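Local coordinates for protein MFP2b (Ascaris suum, PDB 2BJR) that binds zinc and probably enhances polymerization of the major sperm protein, MSP, in the amoeboid motility of nematode sperm, at residues A[107-112]-A[162-168]; A[170-174]-A[187-191]; A[313-318]-A[353-357]; A[332-336]-A[346-352]. All blocks are in the same frame, centred on the assembly; numbering follows the deposited sequence.

Contact 1 (A[107-112]-A[162-168])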
loop_
_atom_site.group_PDB
_atom_site.type_symbol
_atom_site.label_atom_id
_atom_site.label_comp_id
_atom_site.label_asym_id
_atom_site.label_seq_id
_atom_site.Cartn_x
_atom_site.Cartn_y
_atom_site.Cartn_z
ATOM N N LYS A 107 23.168 -13.135 14.197
ATOM C CA LYS A 107 22.152 -14.149 14.449
ATOM C C LYS A 107 21.807 -14.851 13.155
ATOM O O LYS A 107 20.942 -15.730 13.114
ATOM C CB LYS A 107 20.898 -13.532 15.072
ATOM C CG LYS A 107 21.017 -13.245 16.571
ATOM C CD LYS A 107 19.767 -12.519 17.088
ATOM C CE LYS A 107 19.992 -11.827 18.419
ATOM N NZ LYS A 107 18.846 -10.898 18.719
ATOM N N GLY A 108 22.480 -14.460 12.073
ATOM C CA GLY A 108 22.355 -15.186 10.829
ATOM C C GLY A 108 21.535 -14.566 9.744
ATOM O O GLY A 108 21.330 -15.175 8.705
ATOM N N ALA A 109 21.051 -13.349 9.944
ATOM C CA ALA A 109 20.353 -12.667 8.858
ATOM C C ALA A 109 21.356 -12.146 7.791
ATOM O O ALA A 109 22.508 -11.888 8.115
ATOM C CB ALA A 109 19.554 -11.515 9.426
ATOM N N GLU A 110 20.933 -12.075 6.537
ATOM C CA GLU A 110 21.687 -11.407 5.441
ATOM C C GLU A 110 21.033 -10.086 5.102
ATOM O O GLU A 110 19.829 -10.061 4.917
ATOM C CB GLU A 110 21.595 -12.197 4.141
ATOM C CG GLU A 110 22.324 -13.508 4.137
ATOM C CD GLU A 110 22.100 -14.317 2.887
ATOM O OE1 GLU A 110 21.225 -13.991 2.068
ATOM O OE2 GLU A 110 22.805 -15.341 2.744
HETATM N N MSE A 111 21.798 -9.019 4.961
HETATM C CA MSE A 111 21.223 -7.708 4.669
HETATM C C MSE A 111 20.930 -7.647 3.209
HETATM O O MSE A 111 21.752 -8.066 2.376
HETATM C CB MSE A 111 22.163 -6.574 5.066
HETATM C CG MSE A 111 22.498 -6.422 6.506
HETATM SE SE MSE A 111 20.928 -6.335 7.757
HETATM C CE MSE A 111 20.852 -8.211 8.267
ATOM N N LEU A 112 19.760 -7.145 2.859
ATOM C CA LEU A 112 19.478 -6.942 1.479
ATOM C C LEU A 112 20.432 -5.872 0.941
ATOM O O LEU A 112 20.628 -4.816 1.545
ATOM C CB LEU A 112 18.063 -6.532 1.269
ATOM C CG LEU A 112 17.676 -6.089 -0.138
ATOM C CD1 LEU A 112 17.483 -7.320 -0.971
ATOM C CD2 LEU A 112 16.388 -5.250 -0.145
ATOM N N ILE A 162 16.119 -0.752 7.482
ATOM C CA ILE A 162 16.682 -1.482 6.340
ATOM C C ILE A 162 16.109 -2.889 6.327
ATOM O O ILE A 162 15.523 -3.335 7.342
ATOM C CB ILE A 162 18.220 -1.492 6.412
ATOM C CG1 ILE A 162 18.729 -2.213 7.669
ATOM C CG2 ILE A 162 18.703 -0.085 6.432
ATOM C CD1 ILE A 162 20.242 -2.534 7.699
ATOM N N ILE A 163 16.195 -3.548 5.173
ATOM C CA ILE A 163 15.646 -4.897 4.997
ATOM C C ILE A 163 16.685 -5.981 5.307
ATOM O O ILE A 163 17.799 -5.972 4.729
ATOM C CB ILE A 163 15.130 -5.082 3.576
ATOM C CG1 ILE A 163 13.965 -4.128 3.296
ATOM C CG2 ILE A 163 14.709 -6.492 3.336
ATOM C CD1 ILE A 163 13.615 -4.006 1.818
ATOM N N ALA A 164 16.305 -6.917 6.182
ATOM C CA ALA A 164 17.073 -8.162 6.406
ATOM C C ALA A 164 16.354 -9.325 5.749
ATOM O O ALA A 164 15.115 -9.416 5.762
ATOM C CB ALA A 164 17.230 -8.424 7.916
ATOM N N ARG A 165 17.119 -10.209 5.115
ATOM C CA ARG A 165 16.643 -11.511 4.715
ATOM C C ARG A 165 16.776 -12.471 5.905
ATOM O O ARG A 165 17.881 -12.672 6.440
ATOM C CB ARG A 165 17.464 -12.050 3.519
ATOM C CG ARG A 165 17.372 -11.273 2.234
ATOM C CD ARG A 165 18.616 -11.414 1.320
ATOM N NE ARG A 165 18.948 -12.827 1.052
ATOM C CZ ARG A 165 18.377 -13.594 0.160
ATOM N NH1 ARG A 165 17.417 -13.147 -0.634
ATOM N NH2 ARG A 165 18.773 -14.879 0.045
ATOM N N GLU A 166 15.649 -13.049 6.310
ATOM C CA GLU A 166 15.606 -14.014 7.395
ATOM C C GLU A 166 15.602 -15.381 6.751
ATOM O O GLU A 166 14.711 -15.711 5.971
ATOM C CB GLU A 166 14.333 -13.834 8.224
ATOM C CG GLU A 166 14.218 -12.489 8.876
ATOM C CD GLU A 166 14.871 -12.382 10.234
ATOM O OE1 GLU A 166 15.456 -13.371 10.728
ATOM O OE2 GLU A 166 14.809 -11.281 10.804
ATOM N N LEU A 167 16.599 -16.181 7.110
ATOM C CA LEU A 167 16.862 -17.452 6.458
ATOM C C LEU A 167 16.280 -18.651 7.221
ATOM O O LEU A 167 16.279 -19.766 6.690
ATOM C CB LEU A 167 18.373 -17.618 6.260
ATOM C CG LEU A 167 19.001 -16.515 5.390
ATOM C CD1 LEU A 167 20.477 -16.811 5.073
ATOM C CD2 LEU A 167 18.202 -16.348 4.117
ATOM N N LYS A 168 15.741 -18.413 8.415
ATOM C CA LYS A 168 15.082 -19.485 9.191
ATOM C C LYS A 168 13.620 -19.160 9.540
ATOM O O LYS A 168 13.263 -18.020 9.875
ATOM C CB LYS A 168 15.886 -19.862 10.452
ATOM C CG LYS A 168 16.282 -18.705 11.378
ATOM C CD LYS A 168 17.611 -18.949 12.134
ATOM C CE LYS A 168 18.242 -17.597 12.609
ATOM N NZ LYS A 168 18.797 -17.608 14.032
HETATM O O HOH W 1 18.515 -15.683 9.134
HETATM O O HOH W 2 21.266 -16.752 1.147
HETATM O O HOH W 3 19.680 -3.957 3.993
#
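Glu110 OE1 is gripped by the guanidinium of Arg165: NE donates to it at 2.8 Å in a nearly straight salt bridge (161°), and NH2 adds a weak second bond. Carboxylate and guanidinium lie almost in one plane, 19° apart, with the acid at the edge of the arginine. The bend in the Arg165 chain at chi3 (53°) folds the guanidinium back beside the extended glutamate. A water takes up the other carboxylate oxygen, donating to Glu110 OE2 at 2.6 Å, and Leu167 CD1 packs against the same carboxylate. The guanidinium has further partners: NH1 forms a salt bridge with Asp9 and NH2 also bonds to the carbonyl of Lys7, while Tyr91 offers a cation-pi contact; the group should thus be firmly fixed in rotation.

Beneath this pair the backbones form a short antiparallel ladder. Glu110 and Arg165 are a hydrogen-bonded pair, with Arg165 N to Glu110 O at 2.7 Å, and Leu112 N continues the ladder to Ile163 O. On the other face of the sheet the selenomethionine Met111, bent at chi2 and chi3, lays its CE on Ala164 CB at 3.6 Å and its SE near Ile162 CD1. Past the strands, Lys168 NZ donates to Lys107 O at 3.0 Å, at the C-terminal end of helix 101-106, where Gly108, with positive phi, closes a Schellman motif.

Strand 110-111 is thereby an outer strand of a three-stranded antiparallel sheet, with 161-166 in the middle and 92-97 beyond it; helix 101-106 covers the Met111 face, and Leu112 and Ile162 reach strand 117-122.

Contact 2 (A[170-174]-A[187-191]). With ZN (zinc ion), chain C.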
loop_
_atom_site.group_PDB
_atom_site.type_symbol
_atom_site.label_atom_id
_atom_site.label_comp_id
_atom_site.label_asym_id
_atom_site.label_seq_id
_atom_site.Cartn_x
_atom_site.Cartn_y
_atom_site.Cartn_z
ATOM N N GLY A 170 9.511 -18.670 9.160
ATOM C CA GLY A 170 8.626 -17.838 8.383
ATOM C C GLY A 170 8.355 -16.563 9.124
ATOM O O GLY A 170 8.769 -16.377 10.286
ATOM N N PRO A 171 7.674 -15.653 8.447
ATOM C CA PRO A 171 7.320 -14.382 9.075
ATOM C C PRO A 171 6.222 -14.623 10.138
ATOM O O PRO A 171 5.624 -15.679 10.113
ATOM C CB PRO A 171 6.825 -13.534 7.901
ATOM C CG PRO A 171 6.293 -14.521 6.908
ATOM C CD PRO A 171 7.170 -15.750 7.068
ATOM N N PRO A 172 6.008 -13.668 11.037
ATOM C CA PRO A 172 5.167 -13.863 12.240
ATOM C C PRO A 172 3.719 -14.357 12.032
ATOM O O PRO A 172 3.168 -14.995 12.955
ATOM C CB PRO A 172 5.157 -12.472 12.909
ATOM C CG PRO A 172 6.248 -11.673 12.258
ATOM C CD PRO A 172 6.593 -12.313 10.955
ATOM N N TYR A 173 3.119 -14.083 10.878
ATOM C CA TYR A 173 1.732 -14.466 10.632
ATOM C C TYR A 173 1.608 -15.491 9.506
ATOM O O TYR A 173 0.528 -15.687 8.942
ATOM C CB TYR A 173 0.875 -13.219 10.317
ATOM C CG TYR A 173 1.110 -12.062 11.276
ATOM C CD1 TYR A 173 1.770 -10.905 10.856
ATOM C CD2 TYR A 173 0.673 -12.125 12.599
ATOM C CE1 TYR A 173 2.002 -9.838 11.727
ATOM C CE2 TYR A 173 0.897 -11.063 13.488
ATOM C CZ TYR A 173 1.567 -9.926 13.051
ATOM O OH TYR A 173 1.796 -8.872 13.917
ATOM N N CYS A 174 2.699 -16.160 9.171
ATOM C CA CYS A 174 2.644 -17.155 8.116
ATOM C C CYS A 174 1.633 -18.272 8.425
ATOM O O CYS A 174 1.563 -18.736 9.559
ATOM C CB CYS A 174 4.012 -17.798 7.903
ATOM S SG CYS A 174 4.061 -18.695 6.343
ATOM N N ILE A 187 2.409 -13.111 19.676
ATOM C CA ILE A 187 2.369 -12.162 18.556
ATOM C C ILE A 187 1.822 -10.807 19.000
ATOM O O ILE A 187 1.035 -10.703 19.954
ATOM C CB ILE A 187 1.499 -12.699 17.379
ATOM C CG1 ILE A 187 0.023 -12.890 17.783
ATOM C CG2 ILE A 187 2.077 -13.985 16.783
ATOM C CD1 ILE A 187 -0.921 -12.869 16.572
ATOM N N VAL A 188 2.262 -9.760 18.326
ATOM C CA VAL A 188 1.570 -8.495 18.387
ATOM C C VAL A 188 0.485 -8.598 17.328
ATOM O O VAL A 188 0.774 -8.977 16.189
ATOM C CB VAL A 188 2.524 -7.309 18.072
ATOM C CG1 VAL A 188 1.787 -5.979 18.201
ATOM C CG2 VAL A 188 3.784 -7.338 19.012
ATOM N N ARG A 189 -0.766 -8.305 17.670
ATOM C CA ARG A 189 -1.801 -8.290 16.635
ATOM C C ARG A 189 -1.614 -7.092 15.681
ATOM O O ARG A 189 -1.110 -6.028 16.062
ATOM C CB ARG A 189 -3.209 -8.321 17.240
ATOM C CG ARG A 189 -3.548 -9.686 17.837
ATOM C CD ARG A 189 -4.953 -9.846 18.389
ATOM N NE ARG A 189 -5.188 -9.022 19.570
ATOM C CZ ARG A 189 -6.345 -8.995 20.263
ATOM N NH1 ARG A 189 -7.370 -9.770 19.895
ATOM N NH2 ARG A 189 -6.461 -8.221 21.339
ATOM N N VAL A 190 -2.050 -7.304 14.445
ATOM C CA VAL A 190 -1.865 -6.360 13.349
ATOM C C VAL A 190 -2.778 -5.170 13.549
ATOM O O VAL A 190 -3.968 -5.336 13.789
ATOM C CB VAL A 190 -2.218 -7.020 12.003
ATOM C CG1 VAL A 190 -2.088 -6.019 10.889
ATOM C CG2 VAL A 190 -1.344 -8.260 11.732
ATOM N N THR A 191 -2.241 -3.966 13.444
ATOM C CA THR A 191 -3.069 -2.754 13.558
ATOM C C THR A 191 -3.093 -1.886 12.308
ATOM O O THR A 191 -3.796 -0.878 12.262
ATOM C CB THR A 191 -2.594 -1.932 14.750
ATOM O OG1 THR A 191 -1.189 -1.675 14.626
ATOM C CG2 THR A 191 -2.773 -2.708 16.048
HETATM ZN ZN ZN C . 5.442 -20.419 6.860
#
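Tyr173 sits in a type I beta turn, Pro171 to Cys174, and spans from the zinc-binding loop to the extended segment 187-191, which leads toward strand 194-199. The turn is closed by Cys174 N bonding to Pro171 O, and it delivers two neighbouring side chains to different tasks: the cysteine to the metal, the tyrosine to the facing chain.

The polar link is a single hydrogen bond, Tyr173 OH to Val188 O, very short at 2.5 Å, a length that is doubtful in detail. The carbonyl oxygen lies at the ring edge, in the ring plane.

Apolar contacts hold the flat of the ring. Val190 CG2 makes a CH-pi contact over one face, 3.9 Å from the Tyr173 ring centroid and 22° off the normal, its offset bringing it within 3.6 Å of Tyr173 CZ. Pro172 CB covers the opposite face, over the ring centre, so the aromatic group is sandwiched between its own turn and the facing segment. At the edge, Ile187 CD1 comes to 4.0 Å from Tyr173 CE2. Ile279 also touches the tyrosine, and Trp92 packs on Pro171 and Pro172.

Metal coordination completes the set. Cys174 swings SG away from its own amide (chi1 -165°) and joins His86, Cys176 and Cys179 around the zinc ion, the SG-to-zinc bond measuring 2.3 Å.

Contact 3 (A[313-318]-A[353-357])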
loop_
_atom_site.group_PDB
_atom_site.type_symbol
_atom_site.label_atom_id
_atom_site.label_comp_id
_atom_site.label_asym_id
_atom_site.label_seq_id
_atom_site.Cartn_x
_atom_site.Cartn_y
_atom_site.Cartn_z
ATOM N N SER A 313 -11.888 7.984 2.549
ATOM C CA SER A 313 -12.406 6.766 3.162
ATOM C C SER A 313 -13.314 6.034 2.177
ATOM O O SER A 313 -13.941 6.695 1.330
ATOM C CB SER A 313 -13.243 7.105 4.419
ATOM O OG SER A 313 -12.454 7.812 5.355
ATOM N N PRO A 314 -13.447 4.697 2.303
ATOM C CA PRO A 314 -14.422 3.975 1.493
ATOM C C PRO A 314 -15.850 4.262 2.013
ATOM O O PRO A 314 -16.037 4.310 3.217
ATOM C CB PRO A 314 -14.060 2.472 1.732
ATOM C CG PRO A 314 -12.791 2.475 2.448
ATOM C CD PRO A 314 -12.740 3.768 3.217
ATOM N N ALA A 315 -16.828 4.370 1.126
ATOM C CA ALA A 315 -18.195 4.740 1.517
ATOM C C ALA A 315 -19.176 4.251 0.482
ATOM O O ALA A 315 -18.943 4.370 -0.712
ATOM C CB ALA A 315 -18.306 6.217 1.661
ATOM N N VAL A 316 -20.280 3.684 0.949
ATOM C CA VAL A 316 -21.394 3.375 0.102
ATOM C C VAL A 316 -22.311 4.600 0.123
ATOM O O VAL A 316 -22.739 5.050 1.199
ATOM C CB VAL A 316 -22.153 2.154 0.656
ATOM C CG1 VAL A 316 -23.361 1.866 -0.170
ATOM C CG2 VAL A 316 -21.240 0.931 0.721
ATOM N N LEU A 317 -22.597 5.129 -1.055
ATOM C CA LEU A 317 -23.506 6.243 -1.260
ATOM C C LEU A 317 -24.886 5.708 -1.602
ATOM O O LEU A 317 -25.009 4.620 -2.160
ATOM C CB LEU A 317 -23.044 7.097 -2.445
ATOM C CG LEU A 317 -21.901 8.082 -2.205
ATOM C CD1 LEU A 317 -20.646 7.344 -1.868
ATOM C CD2 LEU A 317 -21.724 8.983 -3.411
ATOM N N ILE A 318 -25.911 6.488 -1.270
ATOM C CA ILE A 318 -27.265 6.238 -1.741
ATOM C C ILE A 318 -27.583 7.224 -2.859
ATOM O O ILE A 318 -27.654 8.422 -2.615
ATOM C CB ILE A 318 -28.294 6.424 -0.600
ATOM C CG1 ILE A 318 -27.951 5.547 0.596
ATOM C CG2 ILE A 318 -29.702 6.148 -1.102
ATOM C CD1 ILE A 318 -27.836 4.074 0.283
ATOM N N SER A 353 -26.423 10.290 4.691
ATOM C CA SER A 353 -26.942 8.945 4.388
ATOM C C SER A 353 -25.876 7.882 3.979
ATOM O O SER A 353 -26.213 6.658 3.828
ATOM C CB SER A 353 -27.993 8.984 3.280
ATOM O OG SER A 353 -27.541 9.690 2.114
ATOM N N CYS A 354 -24.635 8.327 3.775
ATOM C CA CYS A 354 -23.531 7.437 3.365
ATOM C C CYS A 354 -23.302 6.397 4.467
ATOM O O CYS A 354 -23.496 6.690 5.636
ATOM C CB CYS A 354 -22.178 8.203 3.139
ATOM S SG CYS A 354 -22.229 9.114 1.617
HETATM N N MSE A 355 -22.805 5.224 4.091
HETATM C CA MSE A 355 -22.360 4.235 5.051
HETATM C C MSE A 355 -20.835 4.126 4.883
HETATM O O MSE A 355 -20.352 3.832 3.798
HETATM C CB MSE A 355 -23.039 2.881 4.817
HETATM C CG MSE A 355 -24.582 2.890 4.814
HETATM SE SE MSE A 355 -25.082 3.133 6.668
HETATM C CE MSE A 355 -24.436 1.573 7.519
ATOM N N VAL A 356 -20.077 4.400 5.935
ATOM C CA VAL A 356 -18.625 4.537 5.821
ATOM C C VAL A 356 -17.944 3.302 6.396
ATOM O O VAL A 356 -18.333 2.809 7.453
ATOM C CB VAL A 356 -18.144 5.817 6.553
ATOM C CG1 VAL A 356 -16.651 5.941 6.573
ATOM C CG2 VAL A 356 -18.740 6.985 5.908
ATOM N N LEU A 357 -16.906 2.783 5.736
ATOM C CA LEU A 357 -16.188 1.625 6.287
ATOM C C LEU A 357 -15.348 2.122 7.463
ATOM O O LEU A 357 -14.519 3.022 7.298
ATOM C CB LEU A 357 -15.270 0.958 5.232
ATOM C CG LEU A 357 -14.459 -0.204 5.847
ATOM C CD1 LEU A 357 -15.415 -1.326 6.318
ATOM C CD2 LEU A 357 -13.423 -0.729 4.912
HETATM O O HOH W 4 -25.395 8.903 0.439
HETATM O O HOH W 5 -28.811 9.779 -0.700
#
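In Leu357, chi1 of 177° carries CD2 alongside the ring carbon Pro314 CG, while Leu357 CB, set by the backbone, lies 4.0 Å from Pro314 CB. In Cys354, chi1 of -75° sets SG beside the backbone N and against Leu317 CG, also at 4.0 Å. Between these ends the pairs are matched more simply: Val316 CB faces CB of the selenomethionine Met355 on one side of the sheet, while Ala315 CB and Val356 CG2 meet on the other.

The backbones run as antiparallel strands, 159° apart in direction, within the sheet that joins 313-319 to 355-361. Val316 and Met355 form the hydrogen-bonded pair, each N giving a 2.9 Å bond to the other's O. Leu357 N reaches Pro314 O almost straight, although the donor is tilted from the carbonyl plane. Cys354 CA adds a CH...O contact to Val316 O at 3.3 Å.

The ladder gives way to solvent at Ser353. One water accepts from Ile318 N and bonds with Ser353 OG, and a second donates to Ile318 O at 2.6 Å, again with Ser353 OG as its other partner. At the buried end Ser313 OG bonds with Val303 O, and Trp286 of strand 282-288 packs on both Val316 and Leu357.

Contact 4 (A[332-336]-A[346-352])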
loop_
_atom_site.group_PDB
_atom_site.type_symbol
_atom_site.label_atom_id
_atom_site.label_comp_id
_atom_site.label_asym_id
_atom_site.label_seq_id
_atom_site.Cartn_x
_atom_site.Cartn_y
_atom_site.Cartn_z
ATOM N N ASN A 332 -14.660 16.891 5.406
ATOM C CA ASN A 332 -15.097 17.934 4.497
ATOM C C ASN A 332 -16.511 17.664 3.955
ATOM O O ASN A 332 -16.999 18.345 3.058
ATOM C CB ASN A 332 -14.042 18.114 3.400
ATOM C CG ASN A 332 -12.645 18.602 3.970
ATOM O OD1 ASN A 332 -12.600 19.476 4.873
ATOM N ND2 ASN A 332 -11.520 18.082 3.417
ATOM N N GLU A 333 -17.185 16.662 4.529
ATOM C CA GLU A 333 -18.508 16.252 4.094
ATOM C C GLU A 333 -18.686 16.214 2.572
ATOM O O GLU A 333 -19.491 16.968 1.994
ATOM C CB GLU A 333 -19.574 17.137 4.738
ATOM C CG GLU A 333 -19.637 16.967 6.251
ATOM C CD GLU A 333 -20.809 17.727 6.866
ATOM O OE1 GLU A 333 -21.172 18.771 6.286
ATOM O OE2 GLU A 333 -21.406 17.213 7.860
ATOM N N ARG A 334 -17.924 15.350 1.908
ATOM C CA ARG A 334 -18.073 15.143 0.477
ATOM C C ARG A 334 -18.017 13.636 0.217
ATOM O O ARG A 334 -17.325 12.920 0.945
ATOM C CB ARG A 334 -16.901 15.810 -0.210
ATOM C CG ARG A 334 -17.003 15.969 -1.693
ATOM C CD ARG A 334 -16.003 17.014 -2.238
ATOM N NE ARG A 334 -16.190 17.228 -3.650
ATOM C CZ ARG A 334 -15.528 16.589 -4.600
ATOM N NH1 ARG A 334 -14.671 15.632 -4.289
ATOM N NH2 ARG A 334 -15.798 16.854 -5.862
ATOM N N ALA A 335 -18.744 13.177 -0.774
ATOM C CA ALA A 335 -18.702 11.769 -1.177
ATOM C C ALA A 335 -19.031 11.664 -2.645
ATOM O O ALA A 335 -19.910 12.384 -3.180
ATOM C CB ALA A 335 -19.704 10.954 -0.341
ATOM N N THR A 336 -18.324 10.768 -3.327
ATOM C CA THR A 336 -18.520 10.587 -4.762
ATOM C C THR A 336 -18.380 9.150 -5.263
ATOM O O THR A 336 -17.876 8.287 -4.556
ATOM C CB THR A 336 -17.556 11.495 -5.578
ATOM O OG1 THR A 336 -16.287 10.876 -5.770
ATOM C CG2 THR A 336 -17.176 12.773 -4.864
ATOM N N LEU A 346 -21.799 14.198 -3.989
ATOM C CA LEU A 346 -22.641 14.626 -2.878
ATOM C C LEU A 346 -21.854 15.466 -1.881
ATOM O O LEU A 346 -20.712 15.191 -1.613
ATOM C CB LEU A 346 -23.241 13.401 -2.149
ATOM C CG LEU A 346 -23.934 12.347 -2.978
ATOM C CD1 LEU A 346 -24.549 11.318 -2.019
ATOM C CD2 LEU A 346 -24.992 12.924 -3.841
ATOM N N VAL A 347 -22.475 16.510 -1.335
ATOM C CA VAL A 347 -21.861 17.331 -0.312
ATOM C C VAL A 347 -22.846 17.673 0.799
ATOM O O VAL A 347 -24.070 17.674 0.582
ATOM C CB VAL A 347 -21.344 18.701 -0.852
ATOM C CG1 VAL A 347 -20.271 18.475 -1.883
ATOM C CG2 VAL A 347 -22.516 19.555 -1.473
ATOM N N GLY A 348 -22.261 18.018 1.939
ATOM C CA GLY A 348 -22.976 18.567 3.082
ATOM C C GLY A 348 -23.937 17.543 3.621
ATOM O O GLY A 348 -23.569 16.394 3.768
ATOM N N PRO A 349 -25.192 17.935 3.855
ATOM C CA PRO A 349 -26.181 17.010 4.434
ATOM C C PRO A 349 -26.462 15.793 3.542
ATOM O O PRO A 349 -26.893 14.735 4.027
ATOM C CB PRO A 349 -27.477 17.854 4.551
ATOM C CG PRO A 349 -27.129 19.254 4.209
ATOM C CD PRO A 349 -25.751 19.272 3.558
ATOM N N ALA A 350 -26.257 15.952 2.246
ATOM C CA ALA A 350 -26.456 14.856 1.329
ATOM C C ALA A 350 -25.498 13.681 1.607
ATOM O O ALA A 350 -25.779 12.589 1.149
ATOM C CB ALA A 350 -26.315 15.313 -0.098
ATOM N N VAL A 351 -24.400 13.884 2.338
ATOM C CA VAL A 351 -23.492 12.760 2.652
ATOM C C VAL A 351 -23.870 12.021 3.934
ATOM O O VAL A 351 -23.342 10.948 4.212
ATOM C CB VAL A 351 -21.994 13.148 2.710
ATOM C CG1 VAL A 351 -21.576 13.974 1.485
ATOM C CG2 VAL A 351 -21.647 13.893 3.996
ATOM N N HIS A 352 -24.801 12.582 4.709
ATOM C CA HIS A 352 -25.152 11.988 5.992
ATOM C C HIS A 352 -25.810 10.596 5.841
ATOM O O HIS A 352 -25.717 9.814 6.771
ATOM C CB HIS A 352 -26.027 12.944 6.817
ATOM C CG HIS A 352 -25.335 14.226 7.202
ATOM N ND1 HIS A 352 -25.940 15.187 7.994
ATOM C CD2 HIS A 352 -24.121 14.723 6.866
ATOM C CE1 HIS A 352 -25.112 16.212 8.140
ATOM N NE2 HIS A 352 -24.000 15.959 7.465
#
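Val351 fills the tight side of this contact: CG1 lies 3.7 Å from Ala335 N and close to Glu333 O, while CG2 comes against Glu333 CB at 3.9 Å. Its chi1 of -48° turns both methyl groups to the 333-335 backbone. Ala335 CB meets CG1 from the same buried side, where Phe289 of helix 289-292 also packs on Val351 and Glu333.

The backbones here belong to the beta hairpin of strands 334-339 and 342-347. Ala335 and Leu346 form a hydrogen-bonded pair of it, with Leu346 N to Ala335 O at 2.7 Å and Ala335 N to Leu346 O at 2.9 Å. Glu333 and Arg334 form a G1 beta bulge opposite Asp329 of strand 322-329, and Glu333 O accepts from Gly348 N as the chain leaves the hairpin.

Toward solvent the packing thins. Arg334 CG and Val347 CG1, on the other face of the hairpin, are 4.1 Å apart, and the extended arginine runs onward until Thr336 CG2 lies over one face of its guanidinium. On this more open side the extended Glu333 reaches His352, whose NE2 donates to Glu333 OE2 at 2.9 Å. That donor approaches from well above the carboxylate plane (55°), and Pro349 CA lies over the centre of the imidazole.

In the fold
Contact 3 is the most buried of the four; contacts 1 and 4 are partly buried, and contact 2 lies at the surface. Contacts 3 and 4, centres about 10 Å apart, belong to one antiparallel sheet and touch: Cys354 SG packs on Ala335 CB, and Leu317 reaches Leu346. Contact 1 joins strands of a separate beta-sheet in the other of the two cytosolic motility protein regions, centre to centre about 43 Å from contact 3. Contact 2 follows contact 1 along the chain and has no strand pairing, relying on one tyrosine, whose neighbour Cys174 binds the zinc ion. Contact 1 adds a salt bridge between exposed Glu110 and buried Arg165, contact 4 a histidine-carboxylate hydrogen bond, whereas contact 3 combines backbone bonds with apolar packing.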